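Local coordinates for protein beta-d-glucoside glucohydrolase (PDB 3ZYZ) that probably hydrolyses terminal, non-reducing beta-D-glucosyl residues to release beta-D-glucose, as a secreted family 3 glycoside hydrolase in cellulose degradation, at residues 235-240 against 253-258; 57-62 against 108-113; 393-398 against 512-517; 376-381 against 436-441; 172-177 against 203-208. All coordinates share one frame; numbering follows the deposited sequence.

Contact 1 of 5, residues 235-240 against 253-258. With BGC (beta-D-glucopyranose), chain D.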
# COMPACT_ATOMS: atom_id res chain seq x y z
N THR A 235 18.31 4.54 5.47
CA THR A 235 17.96 3.51 6.44
C THR A 235 16.55 3.72 6.96
O THR A 235 16.03 4.85 6.94
CB THR A 235 18.89 3.54 7.68
OG1 THR A 235 18.79 4.82 8.31
CG2 THR A 235 20.34 3.27 7.31
N ASP A 236 15.91 2.65 7.42
CA ASP A 236 14.78 2.82 8.30
C ASP A 236 15.37 3.37 9.61
O ASP A 236 16.60 3.43 9.76
CB ASP A 236 14.00 1.51 8.50
CG ASP A 236 12.54 1.77 8.90
OD1 ASP A 236 12.26 2.77 9.62
OD2 ASP A 236 11.67 0.99 8.46
N TRP A 237 14.52 3.83 10.52
CA TRP A 237 15.00 4.62 11.66
C TRP A 237 15.82 3.81 12.66
O TRP A 237 15.28 3.00 13.43
CB TRP A 237 13.84 5.38 12.32
CG TRP A 237 13.74 6.86 11.90
CD1 TRP A 237 13.61 7.93 12.73
CD2 TRP A 237 13.78 7.39 10.56
NE1 TRP A 237 13.55 9.09 12.01
CE2 TRP A 237 13.67 8.79 10.68
CE3 TRP A 237 13.91 6.83 9.29
CZ2 TRP A 237 13.68 9.64 9.56
CZ3 TRP A 237 13.91 7.67 8.18
CH2 TRP A 237 13.79 9.06 8.32
N ASN A 238 17.13 4.04 12.64
CA ASN A 238 18.14 3.28 13.41
C ASN A 238 18.23 1.82 12.96
O ASN A 238 18.43 0.91 13.76
CB ASN A 238 17.93 3.39 14.92
CG ASN A 238 19.15 2.89 15.71
OD1 ASN A 238 20.24 3.41 15.57
ND2 ASN A 238 18.95 1.86 16.53
N ALA A 239 18.10 1.62 11.66
CA ALA A 239 18.21 0.31 11.05
C ALA A 239 19.66 0.05 10.63
O ALA A 239 19.97 -1.04 10.13
CB ALA A 239 17.28 0.22 9.84
N GLN A 240 20.53 1.05 10.82
CA GLN A 240 21.96 0.93 10.51
C GLN A 240 22.72 0.22 11.63
O GLN A 240 22.49 0.50 12.82
CB GLN A 240 22.55 2.33 10.29
CG GLN A 240 23.95 2.36 9.71
CD GLN A 240 24.43 3.79 9.47
OE1 GLN A 240 23.91 4.74 10.06
NE2 GLN A 240 25.43 3.95 8.60
N MET A 253 22.44 7.10 3.10
CA MET A 253 21.92 8.07 4.05
C MET A 253 21.58 7.43 5.38
O MET A 253 20.73 6.54 5.46
CB MET A 253 20.71 8.83 3.47
CG MET A 253 20.15 9.90 4.41
SD MET A 253 18.79 10.90 3.74
CE MET A 253 19.72 11.96 2.64
N SER A 254 22.23 7.93 6.43
CA SER A 254 22.00 7.48 7.80
C SER A 254 20.85 8.22 8.50
O SER A 254 20.99 9.40 8.86
CB SER A 254 23.28 7.67 8.62
OG SER A 254 23.18 7.02 9.86
N MET A 255 19.73 7.53 8.73
CA MET A 255 18.52 8.11 9.34
C MET A 255 18.10 7.42 10.64
O MET A 255 18.08 6.18 10.73
CB MET A 255 17.35 8.06 8.35
CG MET A 255 17.33 9.19 7.35
SD MET A 255 16.99 10.82 8.04
CE MET A 255 18.37 11.72 7.33
N PRO A 256 17.75 8.21 11.67
CA PRO A 256 17.76 9.66 11.72
C PRO A 256 19.10 10.24 12.16
O PRO A 256 19.23 11.47 12.24
CB PRO A 256 16.70 9.97 12.75
CG PRO A 256 16.76 8.82 13.67
CD PRO A 256 17.22 7.63 12.92
N GLY A 257 20.07 9.37 12.45
CA GLY A 257 21.42 9.82 12.77
C GLY A 257 21.91 9.18 14.05
O GLY A 257 23.11 8.89 14.20
N THR A 258 20.97 9.00 14.98
CA THR A 258 21.22 8.27 16.21
C THR A 258 20.02 7.37 16.47
O THR A 258 18.98 7.50 15.82
CB THR A 258 21.41 9.24 17.40
OG1 THR A 258 20.20 9.97 17.64
CG2 THR A 258 22.56 10.21 17.15
C2 BGC D . 9.24 3.05 10.26
C3 BGC D . 9.30 3.78 8.94
C4 BGC D . 9.19 5.27 9.22
C5 BGC D . 10.29 5.73 10.20
C6 BGC D . 10.22 7.22 10.51
C1 BGC D . 10.28 3.60 11.26
O1 BGC D . 10.09 3.00 12.52
O2 BGC D . 9.45 1.69 9.98
O3 BGC D . 8.22 3.33 8.15
O4 BGC D . 9.23 5.99 8.00
O5 BGC D . 10.17 5.01 11.42
O6 BGC D . 9.10 7.46 11.33
O HOH W 1 19.88 4.27 10.75
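Met255 O is gripped by two donors. Asn238 N reaches it in the carbonyl plane, on a lone pair, at 3.0 Å and almost straight (174° at the hydrogen). Water 1 also donates to this oxygen and accepts from Gln240 N, and so bridges Met255 O to Gln240 N. Farther back, Thr235 N donates to Met253 O at 3.1 Å, nearly along the C=O axis.

Asn238 N belongs to a type II beta turn from Asp236 to Ala239, closed by Ala239 N to Asp236 O, which carries the chain out of strand 232-235 of the TIM-barrel-type N-terminal domain and into the glucose pocket. There Asp236 OD2 accepts from O2 of the glucose at 2.8 Å. Trp237 lays its indole between sugar and protein: C6 of the glucose sits 3.6 Å above one face, over its centre, while the opposite face receives Met255 CB, 3.7 Å from the six-membered centroid, and Pro256 CD, 3.8 Å from the five-membered one. Trp237 NE1 donates a hydrogen bond to Val43 O. With an alanine here, the sugar's C6 would probably lose its platform, Met255 and Pro256 the ring they pack on, and Val43 O its indole donor.

Gln240, with CG anti to the backbone N (chi1 -169°) and an extended chain, carries OE1 to Ser254 OG, which donates to it at a doubtfully short modelled distance; Gln240 NE2 is satisfied by Ser246 OG. Asn238 OD1 turns instead to Asn264 ND2.

Contact 2 of 5, residues 57-62 against 108-113. With BGC (beta-D-glucopyranose), chain D.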
# COMPACT_ATOMS: atom_id res chain seq x y z
N LEU A 57 17.96 18.89 4.47
CA LEU A 57 16.90 18.09 3.86
C LEU A 57 15.87 17.75 4.93
O LEU A 57 16.23 17.27 6.01
CB LEU A 57 17.44 16.83 3.21
CG LEU A 57 16.48 16.22 2.18
CD1 LEU A 57 16.28 17.16 1.01
CD2 LEU A 57 16.96 14.86 1.71
N CYS A 58 14.60 18.03 4.65
CA CYS A 58 13.55 17.77 5.63
C CYS A 58 12.74 16.55 5.22
O CYS A 58 12.11 16.53 4.15
CB CYS A 58 12.67 19.00 5.86
SG CYS A 58 11.13 18.66 6.79
N LEU A 59 12.81 15.51 6.06
CA LEU A 59 12.16 14.23 5.78
C LEU A 59 11.03 14.00 6.77
O LEU A 59 11.25 14.12 7.96
CB LEU A 59 13.17 13.07 5.86
CG LEU A 59 14.38 13.19 4.91
CD1 LEU A 59 15.59 13.78 5.63
CD2 LEU A 59 14.73 11.86 4.33
N GLN A 60 9.84 13.69 6.26
CA GLN A 60 8.65 13.51 7.12
C GLN A 60 7.85 12.28 6.74
O GLN A 60 7.75 11.94 5.56
CB GLN A 60 7.73 14.74 7.02
CG GLN A 60 6.77 14.93 8.19
CD GLN A 60 7.45 15.57 9.39
OE1 GLN A 60 8.65 15.83 9.38
NE2 GLN A 60 6.68 15.83 10.44
N ASP A 61 7.25 11.62 7.74
CA ASP A 61 6.22 10.60 7.47
C ASP A 61 4.95 11.28 6.93
O ASP A 61 4.79 12.49 7.07
CB ASP A 61 5.92 9.78 8.72
CG ASP A 61 7.08 8.87 9.12
OD1 ASP A 61 7.55 8.11 8.25
OD2 ASP A 61 7.51 8.94 10.31
N GLY A 62 4.07 10.54 6.26
CA GLY A 62 4.31 9.17 5.83
C GLY A 62 3.46 8.86 4.60
O GLY A 62 3.07 9.77 3.87
N VAL A 108 11.05 15.46 1.52
CA VAL A 108 10.92 14.01 1.31
C VAL A 108 9.76 13.43 2.12
O VAL A 108 9.72 13.55 3.34
CB VAL A 108 12.22 13.26 1.66
CG1 VAL A 108 12.16 11.84 1.12
CG2 VAL A 108 13.42 13.98 1.08
N ILE A 109 8.80 12.82 1.43
CA ILE A 109 7.72 12.11 2.12
C ILE A 109 8.11 10.63 2.20
O ILE A 109 8.60 10.05 1.22
CB ILE A 109 6.33 12.36 1.43
CG1 ILE A 109 5.15 11.91 2.32
CG2 ILE A 109 6.29 11.73 0.05
CD1 ILE A 109 5.04 12.63 3.67
N LEU A 110 7.93 10.03 3.37
CA LEU A 110 8.44 8.68 3.61
C LEU A 110 7.41 7.61 3.25
O LEU A 110 6.78 7.00 4.12
CB LEU A 110 8.94 8.56 5.06
CG LEU A 110 10.08 9.50 5.46
CD1 LEU A 110 10.41 9.35 6.95
CD2 LEU A 110 11.34 9.27 4.59
N GLY A 111 7.23 7.42 1.95
CA GLY A 111 6.19 6.55 1.40
C GLY A 111 6.20 6.69 -0.12
O GLY A 111 6.81 7.61 -0.64
N PRO A 112 5.50 5.81 -0.84
CA PRO A 112 4.56 4.79 -0.41
C PRO A 112 5.21 3.43 -0.09
O PRO A 112 6.42 3.25 -0.23
CB PRO A 112 3.60 4.70 -1.59
CG PRO A 112 4.47 5.01 -2.79
CD PRO A 112 5.60 5.88 -2.31
N VAL A 113 4.38 2.48 0.33
CA VAL A 113 4.85 1.19 0.86
C VAL A 113 4.65 0.06 -0.14
O VAL A 113 3.52 -0.20 -0.56
CB VAL A 113 4.09 0.84 2.16
CG1 VAL A 113 4.42 -0.58 2.64
CG2 VAL A 113 4.40 1.86 3.25
C2 BGC D . 9.24 3.05 10.26
C3 BGC D . 9.30 3.78 8.94
C4 BGC D . 9.19 5.27 9.22
C5 BGC D . 10.29 5.73 10.20
C6 BGC D . 10.22 7.22 10.51
C1 BGC D . 10.28 3.60 11.26
O1 BGC D . 10.09 3.00 12.52
O2 BGC D . 9.45 1.69 9.98
O3 BGC D . 8.22 3.33 8.15
O4 BGC D . 9.23 5.99 8.00
O5 BGC D . 10.17 5.01 11.42
O6 BGC D . 9.10 7.46 11.33
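Leu59 and Val108 lie side by side on one face of a parallel strand pair, with Leu59 CG 3.9 Å from Val108 CB. The backbones hold them there: Val108 N donates to Cys58 O, Gln60 N to Val108 O at 2.9 Å and nearly straight (173°), and Leu110 N to Gln60 O. Strands 58-60 and 108-109 are neighbours in the sheet of the TIM-barrel-type N-terminal domain. Leu59 and Val108 also reach Met234 and Tyr232 of strand 232-235.

Packing is tight round Ile109 and Leu110. Ile109 CG1 is anti to the backbone N (chi1 -167°) and the chain then bends, so that CD1 comes to 3.4 Å from both Gln60 O and Asp61 O. Leu110 fits as snugly, its CD1 3.4 Å from Asp61 OD1. Elsewhere the fit is looser: Leu59 CD2 and Leu110 CD2 stand 4.3 Å apart, and past Leu110 the two chains part, leaving Pro112 to pack on helix 134-150 instead.

After Gln60, just before the cis peptide to Gly62, the Asp61 carboxylate reaches the glucose. OD1 accepts from O4 of the sugar at 2.7 Å; OD2 accepts from O6, modelled doubtfully short, and pairs with Arg67. Holding O4 and O6 with one carboxylate would help fix the non-reducing end of the sugar, consistent with an enzyme that removes terminal glucosyl units.

Contact 3 of 5, residues 393-398 against 512-517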
# COMPACT_ATOMS: atom_id res chain seq x y z
N VAL A 393 -15.72 12.07 10.07
CA VAL A 393 -17.15 11.84 9.94
C VAL A 393 -17.52 10.40 10.38
O VAL A 393 -17.29 9.44 9.65
CB VAL A 393 -17.65 12.13 8.51
CG1 VAL A 393 -19.16 12.04 8.43
CG2 VAL A 393 -17.19 13.53 8.07
N ALA A 394 -18.10 10.28 11.57
CA ALA A 394 -18.54 8.99 12.10
C ALA A 394 -19.69 8.39 11.30
O ALA A 394 -20.55 9.13 10.80
CB ALA A 394 -18.93 9.12 13.57
N PRO A 395 -19.71 7.05 11.15
CA PRO A 395 -20.84 6.42 10.50
C PRO A 395 -22.18 6.81 11.12
O PRO A 395 -23.13 7.09 10.37
CB PRO A 395 -20.55 4.93 10.68
CG PRO A 395 -19.06 4.85 10.72
CD PRO A 395 -18.67 6.07 11.51
N TYR A 396 -22.28 6.86 12.45
CA TYR A 396 -23.57 7.15 13.07
C TYR A 396 -24.11 8.52 12.65
O TYR A 396 -25.23 8.63 12.16
CB TYR A 396 -23.55 7.02 14.61
CG TYR A 396 -24.75 7.68 15.24
CD1 TYR A 396 -26.03 7.13 15.09
CD2 TYR A 396 -24.62 8.88 15.93
CE1 TYR A 396 -27.14 7.75 15.64
CE2 TYR A 396 -25.73 9.51 16.49
CZ TYR A 396 -26.98 8.94 16.35
OH TYR A 396 -28.06 9.57 16.90
N ASP A 397 -23.29 9.55 12.80
CA ASP A 397 -23.70 10.93 12.49
C ASP A 397 -24.16 11.06 11.03
O ASP A 397 -25.19 11.67 10.75
CB ASP A 397 -22.56 11.90 12.81
CG ASP A 397 -22.25 11.97 14.32
OD1 ASP A 397 -23.20 12.06 15.13
OD2 ASP A 397 -21.06 11.96 14.71
N ALA A 398 -23.40 10.46 10.11
CA ALA A 398 -23.75 10.51 8.70
C ALA A 398 -25.05 9.77 8.42
O ALA A 398 -25.91 10.28 7.69
CB ALA A 398 -22.63 9.94 7.85
N ASN A 512 -19.52 9.57 5.42
CA ASN A 512 -20.04 10.06 4.16
C ASN A 512 -19.93 9.02 3.07
O ASN A 512 -20.89 8.77 2.35
CB ASN A 512 -19.30 11.33 3.71
CG ASN A 512 -19.66 12.55 4.54
OD1 ASN A 512 -20.75 12.63 5.10
ND2 ASN A 512 -18.75 13.51 4.59
N ALA A 513 -18.75 8.42 2.95
CA ALA A 513 -18.51 7.36 1.98
C ALA A 513 -19.43 6.15 2.20
O ALA A 513 -19.92 5.55 1.23
CB ALA A 513 -17.06 6.93 2.05
N LEU A 514 -19.67 5.78 3.46
CA LEU A 514 -20.53 4.63 3.74
C LEU A 514 -22.00 4.92 3.38
O LEU A 514 -22.68 4.08 2.80
CB LEU A 514 -20.42 4.20 5.21
CG LEU A 514 -21.30 3.07 5.73
CD1 LEU A 514 -20.94 1.72 5.11
CD2 LEU A 514 -21.21 3.02 7.25
N VAL A 515 -22.45 6.13 3.69
CA VAL A 515 -23.81 6.57 3.35
C VAL A 515 -23.99 6.59 1.83
O VAL A 515 -25.02 6.15 1.31
CB VAL A 515 -24.14 7.93 4.00
CG1 VAL A 515 -25.39 8.56 3.36
CG2 VAL A 515 -24.32 7.77 5.50
N ASP A 516 -22.97 7.07 1.11
CA ASP A 516 -22.99 7.05 -0.36
C ASP A 516 -23.36 5.68 -0.88
O ASP A 516 -24.18 5.56 -1.81
CB ASP A 516 -21.62 7.43 -0.95
CG ASP A 516 -21.26 8.90 -0.75
OD1 ASP A 516 -22.16 9.73 -0.49
OD2 ASP A 516 -20.06 9.23 -0.86
N VAL A 517 -22.75 4.65 -0.31
CA VAL A 517 -22.97 3.29 -0.76
C VAL A 517 -24.27 2.68 -0.22
O VAL A 517 -25.06 2.11 -0.99
CB VAL A 517 -21.75 2.38 -0.45
CG1 VAL A 517 -22.14 0.92 -0.39
CG2 VAL A 517 -20.65 2.59 -1.50
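Val393 meets Asn512 at about a right angle, its two methyls spread along the carboxamide: CG1 stands 3.7 Å from Asn512 OD1 and CG2 3.8 Å from Asn512 ND2. The asparagine presents its amide this way because CG lies anti to its own carbonyl carbon (chi1 -72°), which swings the group over to Val393. ND2 donates to Glu509 OE1, three residues earlier and just before the helix, and this bond probably limits rotation of the amide. One helical turn past Asn512, Val515 points CG2 at Ala398, 3.6 Å from its CB; Ala398 CB also stands 4.0 Å from Asn512 N.

The two helices, 395-404 and 510-518, pack here beside the mixed sheet of the family 3 C-terminal domain, an alpha/beta fold, and between the two segments the join is made by van der Waals packing alone. Val393 shares backbone hydrogen bonds with Gln508 and Gly511. A leucine in place of Asn512 would probably leave Glu509 OE1 without its amide donor and disturb the fit of the Val393 methyls. Toward the sheet, Pro395 CB rests 4.0 Å from Leu514 CD2, and both residues lie against Phe434 of strand 430-437.

Contact 4 of 5, residues 376-381 against 436-441. With BGC (beta-D-glucopyranose), chain D.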
# COMPACT_ATOMS: atom_id res chain seq x y z
N GLY A 376 -13.80 3.76 19.23
CA GLY A 376 -14.76 4.47 18.39
C GLY A 376 -14.50 4.08 16.95
O GLY A 376 -13.86 3.06 16.68
N ALA A 377 -14.98 4.89 16.02
CA ALA A 377 -14.80 4.65 14.59
C ALA A 377 -13.32 4.54 14.21
O ALA A 377 -12.49 5.27 14.75
CB ALA A 377 -15.47 5.76 13.79
N LEU A 378 -13.03 3.66 13.27
CA LEU A 378 -11.67 3.34 12.85
C LEU A 378 -11.37 3.84 11.42
O LEU A 378 -12.11 3.55 10.48
CB LEU A 378 -11.43 1.83 12.94
CG LEU A 378 -10.04 1.31 12.55
CD1 LEU A 378 -9.01 1.60 13.66
CD2 LEU A 378 -10.10 -0.17 12.27
N GLY A 379 -10.27 4.58 11.28
CA GLY A 379 -9.86 5.13 10.00
C GLY A 379 -8.57 4.58 9.41
O GLY A 379 -8.34 4.69 8.19
N MET A 380 -7.72 3.99 10.26
CA MET A 380 -6.39 3.51 9.86
C MET A 380 -5.70 2.74 10.98
O MET A 380 -6.15 2.77 12.14
CB MET A 380 -5.48 4.68 9.42
CG MET A 380 -5.10 5.67 10.52
SD MET A 380 -4.32 7.21 9.95
CE MET A 380 -5.59 7.88 8.88
N GLY A 381 -4.60 2.06 10.65
CA GLY A 381 -3.82 1.31 11.64
C GLY A 381 -2.95 2.24 12.45
O GLY A 381 -3.07 3.47 12.32
N THR A 436 -14.80 -4.04 14.01
CA THR A 436 -13.46 -3.67 13.54
C THR A 436 -12.40 -4.73 13.82
O THR A 436 -12.62 -5.66 14.59
CB THR A 436 -12.96 -2.37 14.19
OG1 THR A 436 -12.94 -2.53 15.62
CG2 THR A 436 -13.84 -1.17 13.81
N ALA A 437 -11.27 -4.58 13.14
CA ALA A 437 -10.00 -5.18 13.53
C ALA A 437 -8.91 -4.15 13.22
O ALA A 437 -9.02 -3.37 12.28
CB ALA A 437 -9.76 -6.50 12.81
N ASP A 438 -7.88 -4.13 14.06
CA ASP A 438 -6.85 -3.10 13.96
C ASP A 438 -5.48 -3.75 14.05
O ASP A 438 -5.37 -4.92 14.41
CB ASP A 438 -7.04 -2.06 15.07
CG ASP A 438 -6.39 -0.72 14.75
OD1 ASP A 438 -5.86 -0.55 13.63
OD2 ASP A 438 -6.40 0.17 15.62
N SER A 439 -4.44 -3.00 13.70
CA SER A 439 -3.05 -3.47 13.82
C SER A 439 -2.10 -2.32 13.51
O SER A 439 -2.54 -1.21 13.16
CB SER A 439 -2.79 -4.67 12.91
OG SER A 439 -2.60 -4.28 11.56
N GLY A 440 -0.81 -2.56 13.65
CA GLY A 440 0.13 -1.50 13.30
C GLY A 440 1.58 -1.83 13.51
O GLY A 440 1.95 -2.99 13.65
N GLU A 441 2.38 -0.78 13.54
CA GLU A 441 3.82 -0.92 13.66
C GLU A 441 4.21 -1.46 15.02
O GLU A 441 3.67 -1.03 16.05
CB GLU A 441 4.50 0.43 13.40
CG GLU A 441 5.94 0.29 12.95
CD GLU A 441 6.59 1.63 12.71
OE1 GLU A 441 5.87 2.57 12.32
OE2 GLU A 441 7.83 1.72 12.91
C2 BGC D . 9.24 3.05 10.26
C3 BGC D . 9.30 3.78 8.94
C4 BGC D . 9.19 5.27 9.22
C5 BGC D . 10.29 5.73 10.20
C6 BGC D . 10.22 7.22 10.51
C1 BGC D . 10.28 3.60 11.26
O1 BGC D . 10.09 3.00 12.52
O2 BGC D . 9.45 1.69 9.98
O3 BGC D . 8.22 3.33 8.15
O4 BGC D . 9.23 5.99 8.00
O5 BGC D . 10.17 5.01 11.42
O6 BGC D . 9.10 7.46 11.33
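Leu378 reaches onto Thr436, Ala437 and Asp438 in turn. Its CB meets Thr436 CG2 at 3.9 Å. CG is anti to the backbone N (chi1 -179°), which carries the fork to the strand, and the two methyls divide the work. CD2 comes to 3.4 Å from Ala437 O and also brushes the Thr436 CB; CD1 ends 3.6 Å from Asp438 OD2, an apolar methyl beside a carboxylate.

The strand it meets is 430-437, within the six-stranded sheet of the C-terminal domain, and Leu378 belongs to the loop before helix 395-404 that lies over its exit. Here the two chains run nearly the same way, 19° apart. Asp438 turns OD1 back to take a weak bond from Ser439 N, and the same oxygen comes to 3.4 Å from Gly381 CA. That glycine sits 3.2 Å, through its CA, from Ser439 O, where any CB would clash.

Past Gly440 the chain reaches the glucose. The Glu441 side chain runs out extended, and its OE2 accepts from O1 of the glucose at 2.6 Å, with Arg169 as salt-bridge partner; Ser384 OG hydrogen-bonds to OE1.

Contact 5 of 5, residues 172-177 against 203-208. With NAG (2-acetamido-2-deoxy-beta-D-glucopyranose), chain C; BGC (beta-D-glucopyranose), chain D.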
# COMPACT_ATOMS: atom_id res chain seq x y z
N ILE A 172 14.87 -10.64 13.05
CA ILE A 172 14.51 -11.76 12.17
C ILE A 172 15.22 -11.70 10.83
O ILE A 172 15.43 -10.62 10.27
CB ILE A 172 12.95 -11.86 11.95
CG1 ILE A 172 12.55 -13.27 11.53
CG2 ILE A 172 12.45 -10.79 10.97
CD1 ILE A 172 11.04 -13.51 11.43
N SER A 173 15.61 -12.86 10.31
CA SER A 173 16.18 -12.94 8.96
C SER A 173 15.13 -13.53 8.02
O SER A 173 14.57 -14.60 8.30
CB SER A 173 17.46 -13.79 8.96
OG SER A 173 18.12 -13.77 7.70
N SER A 174 14.85 -12.82 6.94
CA SER A 174 13.96 -13.32 5.87
C SER A 174 14.81 -14.01 4.81
O SER A 174 15.64 -13.36 4.19
CB SER A 174 13.19 -12.17 5.23
OG SER A 174 12.26 -11.59 6.13
N ASN A 175 14.60 -15.31 4.62
CA ASN A 175 15.53 -16.13 3.82
C ASN A 175 14.98 -16.83 2.56
O ASN A 175 15.25 -18.02 2.35
CB ASN A 175 16.17 -17.19 4.72
CG ASN A 175 16.90 -16.60 5.92
OD1 ASN A 175 17.30 -15.43 5.91
ND2 ASN A 175 17.07 -17.40 6.96
N PRO A 176 14.24 -16.11 1.68
CA PRO A 176 13.67 -16.83 0.53
C PRO A 176 14.71 -17.20 -0.51
O PRO A 176 15.84 -16.71 -0.45
CB PRO A 176 12.71 -15.80 -0.08
CG PRO A 176 13.36 -14.49 0.21
CD PRO A 176 14.01 -14.66 1.59
N ASP A 177 14.33 -18.04 -1.47
CA ASP A 177 15.18 -18.31 -2.61
C ASP A 177 15.28 -17.06 -3.49
O ASP A 177 14.49 -16.11 -3.34
CB ASP A 177 14.65 -19.51 -3.42
CG ASP A 177 13.27 -19.24 -3.99
OD1 ASP A 177 12.31 -19.08 -3.22
OD2 ASP A 177 13.15 -19.14 -5.22
N SER A 203 15.14 -1.82 5.04
CA SER A 203 14.35 -2.25 6.19
C SER A 203 15.15 -2.62 7.44
O SER A 203 16.38 -2.61 7.43
CB SER A 203 13.42 -3.41 5.79
OG SER A 203 14.17 -4.51 5.30
N TYR A 204 14.41 -2.95 8.49
CA TYR A 204 14.91 -3.36 9.80
C TYR A 204 15.46 -4.78 9.86
O TYR A 204 16.37 -5.07 10.63
CB TYR A 204 13.78 -3.29 10.83
CG TYR A 204 13.58 -1.91 11.41
CD1 TYR A 204 14.62 -1.25 12.06
CD2 TYR A 204 12.33 -1.26 11.31
CE1 TYR A 204 14.45 0.01 12.60
CE2 TYR A 204 12.15 0.01 11.84
CZ TYR A 204 13.21 0.64 12.49
OH TYR A 204 13.06 1.89 13.02
N ASN A 205 14.88 -5.67 9.06
CA ASN A 205 15.16 -7.10 9.14
C ASN A 205 16.44 -7.49 8.43
O ASN A 205 17.06 -6.66 7.75
CB ASN A 205 13.99 -7.89 8.56
CG ASN A 205 13.68 -7.50 7.14
OD1 ASN A 205 13.07 -6.45 6.88
ND2 ASN A 205 14.15 -8.32 6.19
N LYS A 206 16.85 -8.74 8.63
CA LYS A 206 17.95 -9.32 7.89
C LYS A 206 17.41 -10.03 6.67
O LYS A 206 16.25 -10.43 6.62
CB LYS A 206 18.73 -10.30 8.76
CG LYS A 206 19.55 -9.65 9.83
CD LYS A 206 20.09 -10.67 10.82
CE LYS A 206 21.12 -10.03 11.73
NZ LYS A 206 21.42 -10.85 12.92
N VAL A 207 18.26 -10.14 5.65
CA VAL A 207 17.95 -10.89 4.45
C VAL A 207 19.09 -11.90 4.30
O VAL A 207 20.24 -11.50 4.05
CB VAL A 207 17.86 -9.97 3.21
CG1 VAL A 207 17.64 -10.78 1.92
CG2 VAL A 207 16.76 -8.91 3.38
N ASN A 208 18.78 -13.19 4.51
CA ASN A 208 19.78 -14.27 4.54
C ASN A 208 20.88 -14.03 5.56
O ASN A 208 22.06 -14.20 5.25
CB ASN A 208 20.44 -14.49 3.17
CG ASN A 208 19.64 -15.41 2.26
OD1 ASN A 208 18.40 -15.40 2.26
ND2 ASN A 208 20.37 -16.20 1.46
C1 NAG C . 19.83 -17.13 0.49
C2 NAG C . 19.12 -18.49 0.48
C3 NAG C . 19.15 -19.19 -0.89
C4 NAG C . 18.85 -18.21 -2.03
C5 NAG C . 19.82 -17.03 -1.92
C6 NAG C . 19.69 -16.03 -3.06
C7 NAG C . 19.20 -19.77 2.61
C8 NAG C . 20.05 -20.65 3.48
N2 NAG C . 19.76 -19.35 1.47
O3 NAG C . 18.24 -20.27 -0.94
O4 NAG C . 18.89 -18.85 -3.30
O5 NAG C . 19.55 -16.39 -0.69
O6 NAG C . 18.59 -15.17 -2.85
O7 NAG C . 18.05 -19.48 2.95
C2 BGC D . 9.24 3.05 10.26
C3 BGC D . 9.30 3.78 8.94
C4 BGC D . 9.19 5.27 9.22
C5 BGC D . 10.29 5.73 10.20
C6 BGC D . 10.22 7.22 10.51
C1 BGC D . 10.28 3.60 11.26
O1 BGC D . 10.09 3.00 12.52
O2 BGC D . 9.45 1.69 9.98
O3 BGC D . 8.22 3.33 8.15
O4 BGC D . 9.23 5.99 8.00
O5 BGC D . 10.17 5.01 11.42
O6 BGC D . 9.10 7.46 11.33
O HOH W 2 17.02 -13.92 0.01
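The Asn205 amide lies beside Ser174, its ND2 3.8 Å from Ser174 OG, where strands 173-174 and 206-207 pair in parallel in a small mixed sheet of four strands, separate from the barrel sheet. Lys206 O lies close to the plane of this amide as acceptor of ND2, at 3.0 Å, while Ser203 OG donates to Asn205 OD1 from above the plane. The Tyr204 ring has O1 of the glucose at its edge, in plane, and its hydroxyl hydrogen-bonds to Trp237 O.

Strand 548-549, from the C-terminal domain, extends the small sheet past Ser173. Lys206 N donates to Ile172 O, Ser174 N to Lys206 O at 2.8 Å, and Asn208 N to Ser174 O at 3.2 Å. Lys206 O is held twice, since Ser174 N and Asn205 ND2 come at it from opposite faces of its plane. Asn205 brings its amide there with CG tucked between its own backbone N and carbonyl carbon (chi1 57°). Its CB sits 3.5 Å from Ile172 O. On the face with Ser173, Lys206 runs its extended chain away from the other strand to a cation-pi contact with Trp211; on the other, Ser174 OG bonds to Leu162 O.

Asn208, just after strand 206-207, carries an N-linked sugar, its ND2 bonded covalently to C1 of the N-acetylglucosamine. Water 2 spans the two segments beside it, donating to Pro176 O at 3.1 Å and to Asn208 OD1 at 3.0 Å.

Along the chain, contact 2 opens first and contact 5 closes before contact 1 begins; all three lie in the N-terminal domain. Contacts 3 and 4 follow in the C-terminal domain, their segments alternating. Contacts 1 and 2 have centres 13 Å apart, share the barrel sheet and touch through Trp237 and Leu110; contact 5 joins contact 1 through Tyr204. Contacts 3 and 4, with centres 17 Å apart, meet where Pro395 packs on Ala377, near strand 430-437. Contact 4 brings a second domain's carboxylate to a glucose also held by contacts 1 and 2, so the site is built between domains, while contact 3 lies about 29 Å (nearest atoms) from contact 1.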